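Local atomic coordinates of thiol-disulfide isomerase and thioredoxins (Corynebacterium glutamicum, PDB entry 3LOR), a protein that probably acts as a thioredoxin-fold thiol-disulfide oxidoreductase or isomerase of the TlpA-like family, and can also bind calcium. Residues 27-32 / 128-133; 37-42 / 71-76; 65-70 / 94-99. All coordinates share one frame; numbering follows the deposited sequence.

Contact 1. Residues 27-32 / 128-133; sequences DLRGKV and DRKGRI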
ATOM      1  N   ASP A  27     -15.051 -30.026 -16.922  1.00 15.69           N
ATOM      2  CA  ASP A  27     -15.620 -28.699 -16.776  1.00 15.27           C
ATOM      3  C   ASP A  27     -14.537 -27.662 -16.909  1.00 14.79           C
ATOM      4  O   ASP A  27     -14.747 -26.629 -17.448  1.00 14.97           O
ATOM      5  CB  ASP A  27     -16.240 -28.508 -15.386  1.00 15.42           C
ATOM      6  CG  ASP A  27     -17.347 -29.502 -15.060  1.00 17.12           C
ATOM      7  OD1 ASP A  27     -18.037 -30.001 -15.948  1.00 17.53           O
ATOM      8  OD2 ASP A  27     -17.551 -29.772 -13.883  1.00 17.90           O
ATOM      9  N   LEU A  28     -13.390 -27.951 -16.339  1.00 13.43           N
ATOM     10  CA  LEU A  28     -12.233 -27.106 -16.429  1.00 12.93           C
ATOM     11  C   LEU A  28     -11.494 -27.042 -17.754  1.00 12.27           C
ATOM     12  O   LEU A  28     -10.812 -26.114 -18.006  1.00 12.30           O
ATOM     13  CB  LEU A  28     -11.284 -27.395 -15.305  1.00 12.76           C
ATOM     14  CG  LEU A  28     -11.954 -27.300 -13.965  1.00 13.69           C
ATOM     15  CD1 LEU A  28     -11.103 -27.945 -13.007  1.00 15.45           C
ATOM     16  CD2 LEU A  28     -12.185 -25.922 -13.596  1.00 11.38           C
ATOM     17  N   ARG A  29     -11.606 -28.055 -18.573  1.00 11.47           N
ATOM     18  CA  ARG A  29     -10.821 -28.120 -19.773  1.00 11.51           C
ATOM     19  C   ARG A  29     -11.130 -26.972 -20.725  1.00 10.79           C
ATOM     20  O   ARG A  29     -12.237 -26.568 -20.861  1.00  9.95           O
ATOM     21  CB  ARG A  29     -10.949 -29.472 -20.460  1.00 11.43           C
ATOM     22  CG  ARG A  29     -10.142 -29.560 -21.729  1.00 14.12           C
ATOM     23  CD  ARG A  29     -10.012 -30.940 -22.301  1.00 16.93           C
ATOM     24  NE  ARG A  29      -8.809 -31.583 -21.823  1.00 19.95           N
ATOM     25  CZ  ARG A  29      -7.714 -31.801 -22.534  1.00 21.93           C
ATOM     26  NH1 ARG A  29      -6.683 -32.387 -21.962  1.00 23.23           N
ATOM     27  NH2 ARG A  29      -7.639 -31.465 -23.808  1.00 21.76           N
ATOM     28  N   GLY A  30     -10.089 -26.449 -21.336  1.00 10.35           N
ATOM     29  CA  GLY A  30     -10.160 -25.252 -22.122  1.00 10.20           C
ATOM     30  C   GLY A  30      -9.984 -23.965 -21.361  1.00 10.15           C
ATOM     31  O   GLY A  30     -10.074 -22.931 -21.934  1.00 10.35           O
ATOM     32  N   LYS A  31      -9.733 -24.058 -20.069  1.00  9.94           N
ATOM     33  CA  LYS A  31      -9.518 -22.931 -19.187  1.00  9.83           C
ATOM     34  C   LYS A  31      -8.214 -23.081 -18.456  1.00  9.45           C
ATOM     35  O   LYS A  31      -7.798 -24.161 -18.142  1.00  9.46           O
ATOM     36  CB  LYS A  31     -10.598 -22.872 -18.133  1.00 10.19           C
ATOM     37  CG  LYS A  31     -11.651 -21.905 -18.357  1.00 11.96           C
ATOM     38  CD  LYS A  31     -12.721 -22.458 -19.185  1.00 15.00           C
ATOM     39  CE  LYS A  31     -13.478 -23.439 -18.436  1.00 17.19           C
ATOM     40  NZ  LYS A  31     -14.649 -23.834 -19.212  1.00 18.23           N
ATOM     41  N   VAL A  32      -7.594 -21.963 -18.176  1.00  8.36           N
ATOM     42  CA  VAL A  32      -6.513 -21.910 -17.231  1.00  8.43           C
ATOM     43  C   VAL A  32      -7.057 -22.079 -15.827  1.00  7.92           C
ATOM     44  O   VAL A  32      -8.038 -21.516 -15.497  1.00  7.81           O
ATOM     45  CB  VAL A  32      -5.714 -20.621 -17.377  1.00  7.76           C
ATOM     46  CG1 VAL A  32      -4.684 -20.522 -16.345  1.00  8.57           C
ATOM     47  CG2 VAL A  32      -5.108 -20.541 -18.694  1.00  8.14           C
ATOM     48  N   ASP A 128      -2.799 -25.456 -17.147  1.00 13.07           N
ATOM     49  CA  ASP A 128      -3.137 -24.951 -18.463  1.00 12.41           C
ATOM     50  C   ASP A 128      -4.483 -25.411 -18.992  1.00 12.35           C
ATOM     51  O   ASP A 128      -5.180 -26.091 -18.348  1.00 11.86           O
ATOM     52  CB  ASP A 128      -2.022 -25.162 -19.478  1.00 12.14           C
ATOM     53  CG  ASP A 128      -1.729 -26.603 -19.751  1.00 13.30           C
ATOM     54  OD1 ASP A 128      -0.593 -26.915 -20.008  1.00 13.82           O
ATOM     55  OD2 ASP A 128      -2.610 -27.432 -19.698  1.00 12.74           O
ATOM     56  N   ARG A 129      -4.789 -25.016 -20.204  1.00 12.64           N
ATOM     57  CA  ARG A 129      -6.028 -25.340 -20.895  1.00 13.27           C
ATOM     58  C   ARG A 129      -6.260 -26.833 -21.168  1.00 13.12           C
ATOM     59  O   ARG A 129      -7.360 -27.250 -21.322  1.00 12.68           O
ATOM     60  CB  ARG A 129      -6.168 -24.531 -22.167  1.00 13.07           C
ATOM     61  CG  ARG A 129      -6.378 -23.080 -21.939  1.00 14.45           C
ATOM     62  CD  ARG A 129      -6.866 -22.440 -23.174  1.00 15.52           C
ATOM     63  NE  ARG A 129      -6.435 -21.080 -23.358  1.00 17.27           N
ATOM     64  CZ  ARG A 129      -7.208 -20.041 -23.151  1.00 18.67           C
ATOM     65  NH1 ARG A 129      -8.417 -20.216 -22.715  1.00 19.66           N
ATOM     66  NH2 ARG A 129      -6.760 -18.836 -23.345  1.00 18.00           N
ATOM     67  N   LYS A 130      -5.206 -27.617 -21.174  1.00 12.87           N
ATOM     68  CA  LYS A 130      -5.354 -29.062 -21.244  1.00 13.33           C
ATOM     69  C   LYS A 130      -5.333 -29.742 -19.890  1.00 12.92           C
ATOM     70  O   LYS A 130      -5.334 -30.928 -19.813  1.00 12.63           O
ATOM     71  CB  LYS A 130      -4.366 -29.714 -22.183  1.00 12.87           C
ATOM     72  CG  LYS A 130      -3.872 -28.842 -23.218  1.00 13.87           C
ATOM     73  CD  LYS A 130      -4.190 -29.362 -24.541  1.00 16.96           C
ATOM     74  CE  LYS A 130      -3.084 -29.037 -25.509  1.00 17.45           C
ATOM     75  NZ  LYS A 130      -3.442 -29.164 -26.925  1.00 16.85           N
ATOM     76  N   GLY A 131      -5.359 -28.961 -18.830  1.00 13.31           N
ATOM     77  CA  GLY A 131      -5.384 -29.486 -17.496  1.00 13.06           C
ATOM     78  C   GLY A 131      -4.086 -29.941 -16.911  1.00 13.95           C
ATOM     79  O   GLY A 131      -4.041 -30.657 -15.980  1.00 14.35           O
ATOM     80  N   ARG A 132      -2.996 -29.486 -17.440  1.00 13.96           N
ATOM     81  CA  ARG A 132      -1.771 -29.952 -16.876  1.00 14.66           C
ATOM     82  C   ARG A 132      -1.047 -28.922 -16.042  1.00 14.15           C
ATOM     83  O   ARG A 132      -1.094 -27.786 -16.345  1.00 15.08           O
ATOM     84  CB  ARG A 132      -0.931 -30.696 -17.906  1.00 14.81           C
ATOM     85  CG  ARG A 132      -0.149 -29.918 -18.814  1.00 17.21           C
ATOM     86  CD  ARG A 132      -0.069 -30.598 -20.158  1.00 17.96           C
ATOM     87  NE  ARG A 132      -0.239 -29.599 -21.181  1.00 20.61           N
ATOM     88  CZ  ARG A 132       0.147 -29.688 -22.438  1.00 23.09           C
ATOM     89  NH1 ARG A 132       0.732 -30.763 -22.908  1.00 23.43           N
ATOM     90  NH2 ARG A 132      -0.070 -28.680 -23.238  1.00 24.79           N
ATOM     91  N   ILE A 133      -0.454 -29.343 -14.949  1.00 13.63           N
ATOM     92  CA  ILE A 133       0.166 -28.443 -14.013  1.00 13.34           C
ATOM     93  C   ILE A 133       1.409 -27.824 -14.597  1.00 14.10           C
ATOM     94  O   ILE A 133       2.260 -28.495 -15.102  1.00 13.82           O
ATOM     95  CB  ILE A 133       0.470 -29.173 -12.727  1.00 13.50           C
ATOM     96  CG1 ILE A 133      -0.818 -29.491 -12.026  1.00 12.26           C
ATOM     97  CG2 ILE A 133       1.310 -28.356 -11.798  1.00 12.97           C
ATOM     98  CD1 ILE A 133      -0.707 -30.535 -11.131  1.00 14.00           C
TER
HETATM   99  O   HOH W   1      -8.563 -31.706 -18.901  1.00 18.23           O
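Gly-30 and Arg-129 grip each other twice, each offering one donor and one acceptor. The amide of Gly-30 gives its hydrogen to Arg-129 O at 2.8 Å, in the carbonyl plane and on a lone pair. In return, Arg-129 NH1 reaches Gly-30 O at 3.3 Å; the oxygen lies in the guanidinium plane, but the donor stands 32° out of the carbonyl plane. CG of Arg-129 is anti to its carbonyl carbon (chi1 -68°), which lays CG and CD along the Gly-30 carbonyl before the chain bends, and NH2 of the same group is taken by Leu-154 O in helix 143-154. Two tight turns meet here at one end of the thioredoxin-like sheet: a type II turn from Leu-28 to Lys-31 leading into strand 32-38, and a type I turn from Asp-128 to Gly-131 linking the hairpin strands 123-127 and 133-138. Gly-30 and Gly-131 both adopt positive phi, where a side chain would press on the preceding carbonyl oxygen. Inside the second turn Asp-128 suits its place as a multiple acceptor: OD2 is approached from opposite faces of the carboxylate by Lys-130 N, forming an Asx turn, and by Arg-132 N, while OD1 makes salt bridges with Arg-132 NE and Arg-134. Over Lys-130 CA lies one face of the Arg-29 guanidinium. Arg-29 NH1 is 2.9 Å from Lys-130 O at a poor angle for a bond; Arg-29 NE instead donates to a water 2.9 Å away, which bonds weakly to that same Lys-130 oxygen.

Contact 2. Residues 37-42 / 71-76; sequences VFQMLC and HSVFEH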
ATOM      1  N   VAL A  37      -4.208 -22.796  -2.608  1.00 10.48           N
ATOM      2  CA  VAL A  37      -4.124 -23.708  -1.500  1.00 10.80           C
ATOM      3  C   VAL A  37      -3.901 -22.950  -0.205  1.00 11.74           C
ATOM      4  O   VAL A  37      -2.939 -22.272  -0.057  1.00 11.63           O
ATOM      5  CB  VAL A  37      -2.990 -24.716  -1.729  1.00 10.57           C
ATOM      6  CG1 VAL A  37      -2.993 -25.761  -0.716  1.00 11.11           C
ATOM      7  CG2 VAL A  37      -3.085 -25.327  -3.027  1.00  9.48           C
ATOM      8  N   PHE A  38      -4.833 -23.038   0.713  1.00 11.55           N
ATOM      9  CA  PHE A  38      -4.809 -22.181   1.864  1.00 11.89           C
ATOM     10  C   PHE A  38      -5.216 -22.814   3.171  1.00 11.62           C
ATOM     11  O   PHE A  38      -5.826 -23.833   3.196  1.00 11.87           O
ATOM     12  CB  PHE A  38      -5.649 -20.943   1.622  1.00 11.71           C
ATOM     13  CG  PHE A  38      -7.099 -21.191   1.658  1.00 11.09           C
ATOM     14  CD1 PHE A  38      -7.837 -20.775   2.713  1.00  9.32           C
ATOM     15  CD2 PHE A  38      -7.723 -21.854   0.641  1.00  8.56           C
ATOM     16  CE1 PHE A  38      -9.140 -21.005   2.738  1.00 10.01           C
ATOM     17  CE2 PHE A  38      -9.027 -22.081   0.673  1.00  8.73           C
ATOM     18  CZ  PHE A  38      -9.745 -21.669   1.710  1.00  8.03           C
ATOM     19  N   GLN A  39      -4.871 -22.152   4.250  1.00 11.56           N
ATOM     20  CA  GLN A  39      -5.432 -22.428   5.552  1.00 11.87           C
ATOM     21  C   GLN A  39      -6.151 -21.167   5.987  1.00 12.22           C
ATOM     22  O   GLN A  39      -5.674 -20.096   5.767  1.00 11.95           O
ATOM     23  CB  GLN A  39      -4.366 -22.843   6.569  1.00 11.94           C
ATOM     24  CG  GLN A  39      -4.091 -24.305   6.621  1.00 11.32           C
ATOM     25  CD  GLN A  39      -3.086 -24.729   7.651  1.00 13.19           C
ATOM     26  OE1 GLN A  39      -3.041 -25.867   8.001  1.00 12.88           O
ATOM     27  NE2 GLN A  39      -2.291 -23.825   8.132  1.00 13.82           N
HETATM   28  N   MSE A  40      -7.303 -21.308   6.599  1.00 12.05           N
HETATM   29  CA  MSE A  40      -8.085 -20.161   7.011  1.00 12.29           C
HETATM   30  C   MSE A  40      -7.419 -19.293   8.061  1.00 12.16           C
HETATM   31  O   MSE A  40      -7.749 -18.174   8.199  1.00 11.64           O
HETATM   32  CB  MSE A  40      -9.505 -20.545   7.420  1.00 12.73           C
HETATM   33  CG  MSE A  40      -9.631 -21.585   8.494  1.00 14.23           C
HETATM   34 SE   MSE A  40     -11.380 -22.042   8.983  1.00 23.81          SE
HETATM   35  CE  MSE A  40     -11.912 -20.378   9.547  1.00 18.48           C
ATOM     36  N   LEU A  41      -6.502 -19.859   8.816  1.00 11.77           N
ATOM     37  CA  LEU A  41      -5.830 -19.148   9.875  1.00 12.03           C
ATOM     38  C   LEU A  41      -4.373 -18.830   9.627  1.00 12.68           C
ATOM     39  O   LEU A  41      -3.666 -18.557  10.531  1.00 14.02           O
ATOM     40  CB  LEU A  41      -6.004 -19.829  11.224  1.00 11.24           C
ATOM     41  CG  LEU A  41      -7.399 -19.947  11.803  1.00 11.22           C
ATOM     42  CD1 LEU A  41      -7.526 -20.811  12.956  1.00  8.76           C
ATOM     43  CD2 LEU A  41      -8.064 -18.653  12.019  1.00 10.26           C
ATOM     44  N   CYS A  42      -3.940 -18.871   8.395  1.00 13.16           N
ATOM     45  CA  CYS A  42      -2.589 -18.562   8.040  1.00 13.66           C
ATOM     46  C   CYS A  42      -2.547 -17.134   7.534  1.00 13.20           C
ATOM     47  O   CYS A  42      -3.312 -16.746   6.714  1.00 12.58           O
ATOM     48  CB  CYS A  42      -2.096 -19.548   6.993  1.00 13.91           C
ATOM     49  SG  CYS A  42      -0.814 -18.973   5.992  1.00 19.81           S
ATOM     50  N   HIS A  71      -8.785 -25.874   0.651  1.00 12.39           N
ATOM     51  CA  HIS A  71      -8.451 -25.732   2.027  1.00 12.48           C
ATOM     52  C   HIS A  71      -7.707 -26.998   2.418  1.00 12.68           C
ATOM     53  O   HIS A  71      -8.296 -28.020   2.520  1.00 11.85           O
ATOM     54  CB  HIS A  71      -9.721 -25.610   2.825  1.00 12.33           C
ATOM     55  CG  HIS A  71      -9.528 -25.076   4.195  1.00 14.24           C
ATOM     56  ND1 HIS A  71     -10.249 -25.515   5.267  1.00 14.39           N
ATOM     57  CD2 HIS A  71      -8.694 -24.132   4.669  1.00 14.33           C
ATOM     58  CE1 HIS A  71      -9.872 -24.868   6.342  1.00 15.02           C
ATOM     59  NE2 HIS A  71      -8.922 -24.031   6.005  1.00 15.00           N
ATOM     60  N   SER A  72      -6.403 -26.902   2.570  1.00 12.64           N
ATOM     61  CA  SER A  72      -5.581 -27.987   3.033  1.00 12.88           C
ATOM     62  C   SER A  72      -5.057 -27.718   4.404  1.00 12.80           C
ATOM     63  O   SER A  72      -4.086 -27.053   4.563  1.00 12.30           O
ATOM     64  CB  SER A  72      -4.372 -28.171   2.133  1.00 13.54           C
ATOM     65  OG  SER A  72      -4.720 -28.432   0.849  1.00 13.56           O
ATOM     66  N   VAL A  73      -5.708 -28.284   5.383  1.00 12.62           N
ATOM     67  CA  VAL A  73      -5.365 -28.057   6.754  1.00 12.27           C
ATOM     68  C   VAL A  73      -4.414 -29.131   7.186  1.00 12.32           C
ATOM     69  O   VAL A  73      -4.722 -30.267   7.090  1.00 12.59           O
ATOM     70  CB  VAL A  73      -6.601 -28.196   7.610  1.00 12.89           C
ATOM     71  CG1 VAL A  73      -6.308 -28.071   9.037  1.00 12.19           C
ATOM     72  CG2 VAL A  73      -7.673 -27.279   7.168  1.00 12.28           C
ATOM     73  N   PHE A  74      -3.242 -28.739   7.621  1.00 11.55           N
ATOM     74  CA  PHE A  74      -2.248 -29.656   8.095  1.00 11.58           C
ATOM     75  C   PHE A  74      -1.834 -29.475   9.544  1.00 11.73           C
ATOM     76  O   PHE A  74      -1.010 -30.192  10.048  1.00 11.20           O
ATOM     77  CB  PHE A  74      -1.057 -29.661   7.176  1.00 10.57           C
ATOM     78  CG  PHE A  74      -0.358 -28.398   7.127  1.00 10.81           C
ATOM     79  CD1 PHE A  74       0.648 -28.136   7.977  1.00 10.93           C
ATOM     80  CD2 PHE A  74      -0.711 -27.458   6.241  1.00 10.15           C
ATOM     81  CE1 PHE A  74       1.294 -26.970   7.923  1.00 12.93           C
ATOM     82  CE2 PHE A  74      -0.065 -26.281   6.191  1.00 12.99           C
ATOM     83  CZ  PHE A  74       0.925 -26.037   7.042  1.00 12.83           C
ATOM     84  N   GLU A  75      -2.423 -28.512  10.211  1.00 12.01           N
ATOM     85  CA  GLU A  75      -2.189 -28.323  11.611  1.00 12.84           C
ATOM     86  C   GLU A  75      -3.492 -27.844  12.230  1.00 12.70           C
ATOM     87  O   GLU A  75      -4.283 -27.249  11.560  1.00 12.93           O
ATOM     88  CB  GLU A  75      -1.025 -27.354  11.842  1.00 12.54           C
ATOM     89  CG  GLU A  75      -1.246 -25.998  11.273  1.00 15.64           C
ATOM     90  CD  GLU A  75      -0.029 -25.094  11.283  1.00 19.90           C
ATOM     91  OE1 GLU A  75       1.011 -25.437  11.846  1.00 20.88           O
ATOM     92  OE2 GLU A  75      -0.133 -24.013  10.723  1.00 22.36           O
ATOM     93  N   HIS A  76      -3.704 -28.102  13.506  1.00 12.48           N
ATOM     94  CA  HIS A  76      -4.835 -27.553  14.224  1.00 12.75           C
ATOM     95  C   HIS A  76      -6.157 -27.860  13.619  1.00 12.64           C
ATOM     96  O   HIS A  76      -6.998 -27.045  13.579  1.00 12.24           O
ATOM     97  CB  HIS A  76      -4.695 -26.061  14.338  1.00 12.31           C
ATOM     98  CG  HIS A  76      -3.380 -25.643  14.857  1.00 13.54           C
ATOM     99  ND1 HIS A  76      -2.900 -26.069  16.070  1.00 15.36           N
ATOM    100  CD2 HIS A  76      -2.426 -24.862  14.326  1.00 14.18           C
ATOM    101  CE1 HIS A  76      -1.716 -25.547  16.273  1.00 15.33           C
ATOM    102  NE2 HIS A  76      -1.404 -24.810  15.230  1.00 16.28           N
TER
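Phe-38 and His-71 form a parallel bridge where strands 32-38 and 65-71 end, their CA atoms 5.1 Å apart, and the touching parts, 37 to 40 and 71 to 75, run 66° apart. Ser-72 N donates to Phe-38 O at 3.2 Å, and His-71 CA-H leans on the same oxygen. From there side chains take over the role of backbone partners. The His-71 ring reaches across to the backbone of Met-40, its CG anti to the backbone N (chi1 -163°); NE2 accepts from Met-40 N at 3.2 Å, with the amide close to the ring plane. This use of NE2 as an acceptor would favour the proton on ND1. CD2 of the imidazole sits 3.7 Å above one face of the Phe-38 ring, towards its rim, the two rings oblique, neither stacked nor edge-to-face. Met-40, present as selenomethionine, lays its CG beside NE2. Gln-39 does the reverse, its side chain serving the backbone of 71-76. Extended beyond CG, it carries OE1 to Phe-74 N, a 2.9 Å bond in the carbonyl plane, while NE2 reaches Glu-75 OE2 in a weak bond. OE1 stands 3.3 Å above the Phe-74 ring, towards its rim, with the amide almost parallel to the ring (11°); a flat group with both donor and acceptor suits a loop lacking strand partners. Type I turn 39-42 delivers Cys-42 to the N-cap of helix 43-59, the first cysteine of a thioredoxin-type CxxC, probably the redox site. Met-40 packs on Leu-41 of a neighbouring subunit. Phe-38 and His-71 are covered by Leu-85 of helix 82-91, Phe-38 also by Val-50 of helix 43-59, while Ser-72 OG bonds Asp-101 at the end of strand 98-101.

Contact 3. Residues 65-70 / 94-99; sequences VQVIGL and IKFPVA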
ATOM      1  N   VAL A  65     -10.413 -18.076 -17.113  1.00 13.08           N
ATOM      2  CA  VAL A  65      -9.757 -18.564 -15.928  1.00 13.07           C
ATOM      3  C   VAL A  65     -10.726 -19.058 -14.847  1.00 13.12           C
ATOM      4  O   VAL A  65     -11.614 -18.377 -14.473  1.00 13.37           O
ATOM      5  CB  VAL A  65      -8.829 -17.501 -15.342  1.00 12.88           C
ATOM      6  CG1 VAL A  65      -8.315 -17.925 -14.015  1.00 13.30           C
ATOM      7  CG2 VAL A  65      -7.729 -17.107 -16.305  1.00 11.22           C
ATOM      8  N   GLN A  66     -10.511 -20.247 -14.331  1.00 12.12           N
ATOM      9  CA  GLN A  66     -11.217 -20.717 -13.165  1.00 12.13           C
ATOM     10  C   GLN A  66     -10.368 -20.671 -11.906  1.00 11.70           C
ATOM     11  O   GLN A  66      -9.323 -21.202 -11.861  1.00 11.06           O
ATOM     12  CB  GLN A  66     -11.727 -22.122 -13.383  1.00 11.59           C
ATOM     13  CG  GLN A  66     -12.574 -22.654 -12.288  1.00 11.01           C
ATOM     14  CD  GLN A  66     -13.891 -21.942 -12.131  1.00 13.18           C
ATOM     15  OE1 GLN A  66     -14.723 -22.000 -12.989  1.00 14.90           O
ATOM     16  NE2 GLN A  66     -14.077 -21.300 -11.032  1.00 13.76           N
ATOM     17  N   VAL A  67     -10.860 -20.011 -10.886  1.00 11.21           N
ATOM     18  CA  VAL A  67     -10.228 -19.997  -9.584  1.00 11.16           C
ATOM     19  C   VAL A  67     -10.898 -21.010  -8.698  1.00 11.45           C
ATOM     20  O   VAL A  67     -12.086 -21.085  -8.634  1.00 11.58           O
ATOM     21  CB  VAL A  67     -10.272 -18.622  -8.895  1.00 11.74           C
ATOM     22  CG1 VAL A  67      -9.522 -18.625  -7.664  1.00 10.28           C
ATOM     23  CG2 VAL A  67      -9.810 -17.554  -9.764  1.00 10.49           C
ATOM     24  N   ILE A  68     -10.087 -21.813  -8.059  1.00 11.17           N
ATOM     25  CA  ILE A  68     -10.503 -22.777  -7.084  1.00 11.55           C
ATOM     26  C   ILE A  68      -9.752 -22.639  -5.799  1.00 11.63           C
ATOM     27  O   ILE A  68      -8.554 -22.502  -5.769  1.00 11.39           O
ATOM     28  CB  ILE A  68     -10.325 -24.191  -7.575  1.00 11.53           C
ATOM     29  CG1 ILE A  68     -11.114 -24.429  -8.833  1.00 12.90           C
ATOM     30  CG2 ILE A  68     -10.637 -25.140  -6.511  1.00 11.97           C
ATOM     31  CD1 ILE A  68     -10.528 -25.367  -9.670  1.00 16.79           C
ATOM     32  N   GLY A  69     -10.496 -22.679  -4.725  1.00 10.95           N
ATOM     33  CA  GLY A  69      -9.941 -22.647  -3.405  1.00 10.72           C
ATOM     34  C   GLY A  69      -9.773 -24.041  -2.857  1.00 11.04           C
ATOM     35  O   GLY A  69     -10.633 -24.827  -2.963  1.00 10.52           O
ATOM     36  N   LEU A  70      -8.625 -24.351  -2.317  1.00 11.88           N
ATOM     37  CA  LEU A  70      -8.453 -25.630  -1.686  1.00 12.21           C
ATOM     38  C   LEU A  70      -7.976 -25.455  -0.289  1.00 12.53           C
ATOM     39  O   LEU A  70      -6.923 -24.960  -0.063  1.00 12.61           O
ATOM     40  CB  LEU A  70      -7.536 -26.534  -2.490  1.00 12.03           C
ATOM     41  CG  LEU A  70      -7.280 -27.924  -1.985  1.00 12.21           C
ATOM     42  CD1 LEU A  70      -8.380 -28.867  -2.319  1.00 11.52           C
ATOM     43  CD2 LEU A  70      -5.992 -28.411  -2.462  1.00 12.01           C
ATOM     44  N   ILE A  94     -15.772 -14.784  -0.014  1.00 12.61           N
ATOM     45  CA  ILE A  94     -15.178 -15.565  -1.080  1.00 12.66           C
ATOM     46  C   ILE A  94     -16.273 -16.149  -1.944  1.00 12.83           C
ATOM     47  O   ILE A  94     -17.136 -16.805  -1.489  1.00 13.19           O
ATOM     48  CB  ILE A  94     -14.285 -16.676  -0.528  1.00 12.99           C
ATOM     49  CG1 ILE A  94     -13.037 -16.103   0.114  1.00 13.51           C
ATOM     50  CG2 ILE A  94     -13.918 -17.658  -1.590  1.00 12.97           C
ATOM     51  CD1 ILE A  94     -12.519 -16.910   1.154  1.00 15.26           C
ATOM     52  N   LYS A  95     -16.252 -15.844  -3.211  1.00 12.72           N
ATOM     53  CA  LYS A  95     -17.284 -16.325  -4.079  1.00 13.07           C
ATOM     54  C   LYS A  95     -16.877 -17.420  -5.052  1.00 13.01           C
ATOM     55  O   LYS A  95     -17.687 -17.934  -5.741  1.00 13.91           O
ATOM     56  CB  LYS A  95     -17.910 -15.152  -4.801  1.00 12.55           C
ATOM     57  CG  LYS A  95     -18.870 -14.431  -3.960  1.00 13.70           C
ATOM     58  CD  LYS A  95     -19.195 -13.137  -4.573  1.00 17.76           C
ATOM     59  CE  LYS A  95     -20.423 -12.512  -3.950  1.00 19.66           C
ATOM     60  NZ  LYS A  95     -21.329 -11.801  -4.916  1.00 21.44           N
ATOM     61  N   PHE A  96     -15.607 -17.739  -5.122  1.00 12.08           N
ATOM     62  CA  PHE A  96     -15.131 -18.820  -5.942  1.00 11.21           C
ATOM     63  C   PHE A  96     -15.319 -20.161  -5.281  1.00 10.75           C
ATOM     64  O   PHE A  96     -15.441 -20.256  -4.120  1.00 11.11           O
ATOM     65  CB  PHE A  96     -13.687 -18.575  -6.383  1.00 11.62           C
ATOM     66  CG  PHE A  96     -12.713 -18.394  -5.278  1.00 10.66           C
ATOM     67  CD1 PHE A  96     -12.256 -17.166  -4.954  1.00 10.45           C
ATOM     68  CD2 PHE A  96     -12.218 -19.453  -4.597  1.00 10.21           C
ATOM     69  CE1 PHE A  96     -11.351 -17.020  -3.994  1.00  9.27           C
ATOM     70  CE2 PHE A  96     -11.323 -19.278  -3.630  1.00  9.80           C
ATOM     71  CZ  PHE A  96     -10.893 -18.074  -3.336  1.00  9.37           C
ATOM     72  N   PRO A  97     -15.318 -21.216  -6.035  1.00 10.57           N
ATOM     73  CA  PRO A  97     -15.529 -22.521  -5.435  1.00 10.63           C
ATOM     74  C   PRO A  97     -14.378 -22.978  -4.525  1.00 10.52           C
ATOM     75  O   PRO A  97     -13.233 -22.827  -4.822  1.00 10.16           O
ATOM     76  CB  PRO A  97     -15.696 -23.422  -6.631  1.00 10.25           C
ATOM     77  CG  PRO A  97     -15.746 -22.588  -7.744  1.00 11.06           C
ATOM     78  CD  PRO A  97     -15.237 -21.295  -7.479  1.00 10.70           C
ATOM     79  N   VAL A  98     -14.744 -23.498  -3.383  1.00 10.70           N
ATOM     80  CA  VAL A  98     -13.805 -23.914  -2.396  1.00 11.04           C
ATOM     81  C   VAL A  98     -13.963 -25.380  -2.113  1.00 11.72           C
ATOM     82  O   VAL A  98     -15.021 -25.838  -1.847  1.00 11.95           O
ATOM     83  CB  VAL A  98     -14.010 -23.168  -1.131  1.00 10.86           C
ATOM     84  CG1 VAL A  98     -13.066 -23.578  -0.152  1.00 10.23           C
ATOM     85  CG2 VAL A  98     -13.980 -21.736  -1.358  1.00 10.02           C
ATOM     86  N   ALA A  99     -12.873 -26.095  -2.164  1.00 11.87           N
ATOM     87  CA  ALA A  99     -12.857 -27.480  -1.832  1.00 12.49           C
ATOM     88  C   ALA A  99     -11.992 -27.740  -0.639  1.00 12.86           C
ATOM     89  O   ALA A  99     -11.064 -27.048  -0.370  1.00 13.81           O
ATOM     90  CB  ALA A  99     -12.396 -28.278  -2.964  1.00 12.02           C
TER
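Gly-69 and Ala-99, with Pro-97 and Phe-96 close behind in buried surface, join the two parallel strands of a beta-alpha-beta unit of the thioredoxin fold, strands 65-71 and 98-101 connected through helix 82-91. Gly-69 bonds with both its peptide groups: its N donates to Pro-97 O at 2.7 Å, nearly along the C=O axis, and its O accepts from Ala-99 N at 2.7 Å. Both bonds are almost straight, and the CA-H groups of Ile-68, Val-98 and Leu-70 add contacts to the neighbouring carbonyls. Glycine suits this place because the edge of the Phe-96 ring lies against it, Phe-96 CE2 being 3.6 Å from Gly-69 CA, where a CB would collide. That ring is pressed from two sides: Val-67 CG1 makes a CH-pi contact over one face, 4.1 Å from the centroid, and Ile-94 CG2 covers the opposite face. Ala-99, with only a methyl group, lets Leu-70 CD1 settle beside it, and its methyl also packs on Val-14 and Trp-17 of strand 14-17. Pro-97 brings no amide hydrogen of its own, and its ring packs against Trp-17 and Leu-23. Gln-66 folds back at chi2 (66°) so that NE2 donates to Val-67 O from above the carbonyl plane and also bonds Glu-62 OE2, while Pro-97 CD rests 3.4 Å from Val-67 O.

In the fold
Contact 3 is the fully buried centre of the group; contact 2, also buried, lies on the opposite side of the chain's centre from contact 1, and contact 1 is the partly exposed one, two turns at one end of the sheet. Contacts 2 and 3 share strand 65-71 and are stitched by His-71 N to Ala-99 O and Phe-38 N to Leu-70 O, while contact 1 meets contact 3 through Val-32 O and Gln-66 N. Chemistry follows place: straight backbone bonds and apolar rings in 65-70/94-99, side chains standing in for backbone partners in 37-42/71-76, and guanidinium, carboxylate and water in 27-32/128-133. Contacts 1 and 2 do not touch; strand 32-38 runs between them.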